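Local coordinates for lysozyme, putative (Bacillus anthracis, PDB 2WAG), which probably hydrolyses the glycosidic bonds of the bacterial cell-wall peptidoglycan as a family GH25 lysozyme, with retention of anomeric configuration, at residues D20-Q25 with F42-E47. Numbering follows the deposited sequence.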
# COMPACT_ATOMS: atom_id res chain seq x y z
N ASP A 20 0.27 12.59 5.60
CA ASP A 20 -1.05 12.77 5.00
C ASP A 20 -1.92 11.66 5.56
O ASP A 20 -1.42 10.56 5.77
CB ASP A 20 -1.03 12.80 3.45
CG ASP A 20 -0.60 11.52 2.84
OD1 ASP A 20 0.59 11.41 2.58
OD2 ASP A 20 -1.45 10.64 2.62
N VAL A 21 -3.17 11.99 5.86
CA VAL A 21 -4.07 11.05 6.50
C VAL A 21 -5.47 11.15 5.95
O VAL A 21 -5.87 12.18 5.39
CB VAL A 21 -4.14 11.28 8.05
CG1 VAL A 21 -2.77 11.17 8.69
CG2 VAL A 21 -4.82 12.61 8.38
N ALA A 22 -6.22 10.06 6.15
CA ALA A 22 -7.66 10.01 5.88
C ALA A 22 -8.29 9.29 7.06
O ALA A 22 -7.60 8.95 8.05
CB ALA A 22 -7.93 9.27 4.57
N SER A 23 -9.59 9.03 6.98
CA SER A 23 -10.26 8.40 8.12
C SER A 23 -9.67 7.04 8.46
O SER A 23 -9.74 6.62 9.61
CB SER A 23 -11.76 8.27 7.86
OG SER A 23 -12.00 7.43 6.75
N TYR A 24 -9.07 6.36 7.48
CA TYR A 24 -8.53 4.99 7.67
C TYR A 24 -7.39 4.97 8.67
O TYR A 24 -7.06 3.91 9.17
CB TYR A 24 -8.17 4.35 6.31
CG TYR A 24 -9.30 4.64 5.36
CD1 TYR A 24 -10.60 4.19 5.65
CD2 TYR A 24 -9.13 5.51 4.30
CE1 TYR A 24 -11.66 4.55 4.86
CE2 TYR A 24 -10.20 5.86 3.50
CZ TYR A 24 -11.46 5.40 3.79
OH TYR A 24 -12.51 5.80 3.00
N GLN A 25 -6.77 6.13 8.93
CA GLN A 25 -5.72 6.22 9.93
C GLN A 25 -6.28 6.32 11.36
O GLN A 25 -5.51 6.38 12.32
CB GLN A 25 -4.77 7.40 9.63
CG GLN A 25 -3.72 7.06 8.58
CD GLN A 25 -4.32 6.63 7.26
OE1 GLN A 25 -5.11 7.37 6.64
NE2 GLN A 25 -3.98 5.40 6.81
N PHE A 42 -1.32 16.95 5.40
CA PHE A 42 -2.40 17.07 4.43
C PHE A 42 -3.49 16.07 4.81
O PHE A 42 -3.22 14.88 4.94
CB PHE A 42 -1.90 16.81 3.01
CG PHE A 42 -1.06 17.93 2.44
CD1 PHE A 42 -1.65 19.12 2.01
CD2 PHE A 42 0.32 17.80 2.34
CE1 PHE A 42 -0.88 20.15 1.48
CE2 PHE A 42 1.10 18.85 1.80
CZ PHE A 42 0.48 20.01 1.38
N ILE A 43 -4.71 16.57 5.01
CA ILE A 43 -5.79 15.79 5.54
C ILE A 43 -6.85 15.59 4.47
O ILE A 43 -7.27 16.55 3.83
CB ILE A 43 -6.43 16.53 6.74
CG1 ILE A 43 -5.39 16.82 7.83
CG2 ILE A 43 -7.66 15.78 7.28
CD1 ILE A 43 -5.88 17.83 8.83
N LYS A 44 -7.29 14.35 4.24
CA LYS A 44 -8.35 14.14 3.25
C LYS A 44 -9.64 14.83 3.68
O LYS A 44 -10.11 14.61 4.81
CB LYS A 44 -8.65 12.66 3.06
CG LYS A 44 -9.67 12.46 1.94
CD LYS A 44 -9.96 10.98 1.69
CE LYS A 44 -11.04 10.82 0.62
NZ LYS A 44 -11.39 9.38 0.44
N ALA A 45 -10.21 15.65 2.79
CA ALA A 45 -11.50 16.28 3.03
C ALA A 45 -12.61 15.60 2.25
O ALA A 45 -13.60 15.18 2.83
CB ALA A 45 -11.43 17.76 2.66
N THR A 46 -12.45 15.54 0.94
CA THR A 46 -13.54 15.17 0.05
C THR A 46 -13.07 14.17 -1.00
O THR A 46 -11.84 14.02 -1.27
CB THR A 46 -14.10 16.43 -0.66
OG1 THR A 46 -13.01 17.22 -1.16
CG2 THR A 46 -14.87 17.27 0.29
N GLU A 47 -14.04 13.50 -1.61
CA GLU A 47 -13.78 12.65 -2.76
C GLU A 47 -14.93 12.79 -3.73
O GLU A 47 -16.10 12.82 -3.32
CB GLU A 47 -13.56 11.17 -2.35
CG GLU A 47 -13.33 10.24 -3.54
CD GLU A 47 -12.82 8.87 -3.17
OE1 GLU A 47 -12.61 8.59 -1.97
OE2 GLU A 47 -12.65 8.06 -4.10
O HOH W 1 -12.15 8.74 3.03
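Val21 and Phe42 join two parallel strands by a backbone hydrogen bond, in a fully buried contact at the C-terminal end of strand 17-21 and in the middle of strand 40-47. Val21 N donates to Phe42 O at 3.0 Å, and two residues on, Lys44 N donates to Val21 O at 2.8 Å, so Val21 offers both its N-H and its C=O to the neighbouring strand. Phe42 O also receives a CA-H...O contact from Asp20 CA. On one face of the sheet Asp20 CB lies 4.1 Å from Phe42 CB; on the other, Val21 CG2 meets Ile43 CG1, and Ile43 continues onto helix 56-64. These strands, with helix 30-34 between them, form the first beta-alpha-beta unit of the modified beta/alpha barrel of family GH25, in which 17-21 also pairs antiparallel with 202-206. On the Asp20 face the side chains turn away from each other: Phe42 meets the rings of Trp164 and Phe182, while Asp20 OD1 takes hydrogen bonds from Gln184 and Asn204 and OD2 lies close to the carboxylate of Asp202.

Past Val21 the segment 20-25 leaves the sheet for a short 3-10 turn at 23-25. Ala22 N is held by Gln25 OE1 at 3.0 Å, in the plane of the amide carbonyl, and Ala22 CB rests on Lys44 CB, 3.8 Å away, and on CD. With CG anti to the backbone N (chi1 -175°) and the rest of the chain extended, Lys44 runs past this methyl group and brings NZ to Glu47 OE1 in a 2.8 Å salt bridge, on the anti side of the carboxylate. A water accepts from Lys44 NZ and bridges to Tyr24 OH. The N-terminal expression tag of the second subunit reaches in here: its Ser3 O accepts from Lys44 NZ, and its Ser4 OG and His5 N bond to the Glu47 carboxylate.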